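Long-range contact in sensor histidine kinase (Pseudomonas syringae pv. tomato, PDB 3CIT), which is a putative phosphorelay sensor kinase of a two-component system, represented here by its GAF domain, which probably contributes to signal sensing: residues P97-L102 against V116-V121. Numbering follows the deposited sequence.
Sequences PCVLLL and VLANSV
Val-116 projects from the face it shares with Val-99 and Leu-101: its CG1, anti to the backbone N (chi1 -179°), lies 3.6 Å from CG1 of Val-99, and its side chain lies beside that of Leu-101, CG2 meeting Leu-101 CD2 at 3.8 Å. Leu-75, from a loop, touches both valines. Leu-117 occupies the other face, pointing the same way as Leu-100, its CD1 4.1 Å from CD2 of Leu-100. Helices 29-43 and 128-156 pack on Leu-117, whose backbone pairs twice with Leu-100: Leu-100 N to Leu-117 O is 2.8 Å and Leu-117 N to Leu-100 O 2.9 Å. Ala-118, a non-hydrogen-bonded partner of Val-99, turns CB to CG2 of that valine at 4.0 Å. Asn-119 N donates to Cys-98 O (N-H...O angle 154°), and its side chain reaches forward, ND2 bonding Val-121 O at 2.8 Å with the acceptor near the amide plane. OD1 accepts hydrogen bonds from Asp-47 N and from a glycerol, probably left from crystallisation. Past the last bridge, Pro-97 CD lies 3.2 Å from Asn-119 O without a hydrogen bond, the proline N having no hydrogen to give. The strands run at 168°, an antiparallel hairpin within the GAF-domain sheet. The contact's chemistry is divided: backbone bonds fix the register, aliphatic contacts line both faces, and the Asn-119 amide ties down the chain where the strand ends.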
loop_
_atom_site.group_PDB
_atom_site.type_symbol
_atom_site.label_atom_id
_atom_site.label_comp_id
_atom_site.label_asym_id
_atom_site.label_seq_id
_atom_site.Cartn_x
_atom_site.Cartn_y
_atom_site.Cartn_z
ATOM N N PRO A 97 24.903 3.031 1.794
ATOM C CA PRO A 97 24.260 2.868 3.096
ATOM C C PRO A 97 22.735 3.053 3.192
ATOM O O PRO A 97 22.183 2.811 4.249
ATOM C CB PRO A 97 24.977 3.879 3.990
ATOM C CG PRO A 97 25.664 4.812 3.097
ATOM C CD PRO A 97 25.874 4.142 1.771
ATOM N N CYS A 98 22.102 3.517 2.129
ATOM C CA CYS A 98 20.653 3.720 2.082
ATOM C C CYS A 98 20.177 3.121 0.760
ATOM O O CYS A 98 20.728 3.441 -0.300
ATOM C CB CYS A 98 20.332 5.248 2.147
ATOM S SG CYS A 98 20.636 5.837 3.760
ATOM N N VAL A 99 19.123 2.312 0.831
ATOM C CA VAL A 99 18.516 1.673 -0.325
ATOM C C VAL A 99 16.993 1.693 -0.196
ATOM O O VAL A 99 16.452 1.421 0.872
ATOM C CB VAL A 99 19.005 0.226 -0.460
ATOM C CG1 VAL A 99 18.281 -0.516 -1.642
ATOM C CG2 VAL A 99 20.527 0.219 -0.638
ATOM N N LEU A 100 16.333 1.997 -1.302
ATOM C CA LEU A 100 14.868 1.954 -1.422
ATOM C C LEU A 100 14.509 0.927 -2.500
ATOM O O LEU A 100 14.999 1.005 -3.646
ATOM C CB LEU A 100 14.342 3.346 -1.771
ATOM C CG LEU A 100 12.845 3.518 -1.998
ATOM C CD1 LEU A 100 11.986 3.172 -0.737
ATOM C CD2 LEU A 100 12.462 4.921 -2.603
ATOM N N LEU A 101 13.672 -0.039 -2.132
ATOM C CA LEU A 101 13.184 -1.065 -3.050
ATOM C C LEU A 101 11.741 -0.756 -3.421
ATOM O O LEU A 101 10.930 -0.490 -2.524
ATOM C CB LEU A 101 13.263 -2.430 -2.359
ATOM C CG LEU A 101 14.648 -2.863 -1.845
ATOM C CD1 LEU A 101 14.531 -4.270 -1.269
ATOM C CD2 LEU A 101 15.644 -2.824 -2.947
ATOM N N LEU A 102 11.432 -0.793 -4.719
ATOM C CA LEU A 102 10.085 -0.590 -5.254
ATOM C C LEU A 102 9.764 -1.769 -6.196
ATOM O O LEU A 102 10.272 -1.840 -7.307
ATOM C CB LEU A 102 9.982 0.740 -6.006
ATOM C CG LEU A 102 10.565 1.944 -5.235
ATOM C CD1 LEU A 102 10.959 3.108 -6.103
ATOM C CD2 LEU A 102 9.549 2.339 -4.118
ATOM N N VAL A 116 15.549 -0.435 -7.693
ATOM C CA VAL A 116 16.410 -0.331 -6.539
ATOM C C VAL A 116 17.081 1.032 -6.637
ATOM O O VAL A 116 17.846 1.285 -7.574
ATOM C CB VAL A 116 17.484 -1.450 -6.488
ATOM C CG1 VAL A 116 18.407 -1.321 -5.183
ATOM C CG2 VAL A 116 16.868 -2.880 -6.531
ATOM N N LEU A 117 16.759 1.931 -5.716
ATOM C CA LEU A 117 17.444 3.211 -5.632
ATOM C C LEU A 117 18.375 3.136 -4.440
ATOM O O LEU A 117 18.060 2.500 -3.421
ATOM C CB LEU A 117 16.439 4.357 -5.436
ATOM C CG LEU A 117 15.210 4.361 -6.360
ATOM C CD1 LEU A 117 14.363 5.674 -6.125
ATOM C CD2 LEU A 117 15.597 4.176 -7.788
ATOM N N ALA A 118 19.532 3.787 -4.537
ATOM C CA ALA A 118 20.529 3.678 -3.489
ATOM C C ALA A 118 21.330 4.948 -3.416
ATOM O O ALA A 118 21.447 5.647 -4.411
ATOM C CB ALA A 118 21.462 2.485 -3.749
ATOM N N ASN A 119 21.891 5.253 -2.255
ATOM C CA ASN A 119 22.678 6.464 -2.108
ATOM C C ASN A 119 24.030 6.157 -1.465
ATOM O O ASN A 119 24.134 5.292 -0.591
ATOM C CB ASN A 119 21.898 7.504 -1.301
ATOM C CG ASN A 119 22.371 8.918 -1.563
ATOM O OD1 ASN A 119 22.396 9.364 -2.730
ATOM N ND2 ASN A 119 22.827 9.626 -0.487
ATOM N N SER A 120 25.063 6.889 -1.898
ATOM C CA SER A 120 26.416 6.687 -1.409
ATOM C C SER A 120 26.645 7.172 0.009
ATOM O O SER A 120 27.627 6.781 0.622
ATOM C CB SER A 120 27.409 7.390 -2.336
ATOM O OG SER A 120 27.142 8.783 -2.371
ATOM N N VAL A 121 25.762 8.026 0.522
ATOM C CA VAL A 121 25.858 8.500 1.889
ATOM C C VAL A 121 24.498 8.358 2.603
ATOM O O VAL A 121 23.427 8.347 1.972
ATOM C CB VAL A 121 26.392 9.956 2.001
ATOM C CG1 VAL A 121 27.859 10.064 1.519
ATOM C CG2 VAL A 121 25.526 10.906 1.276
#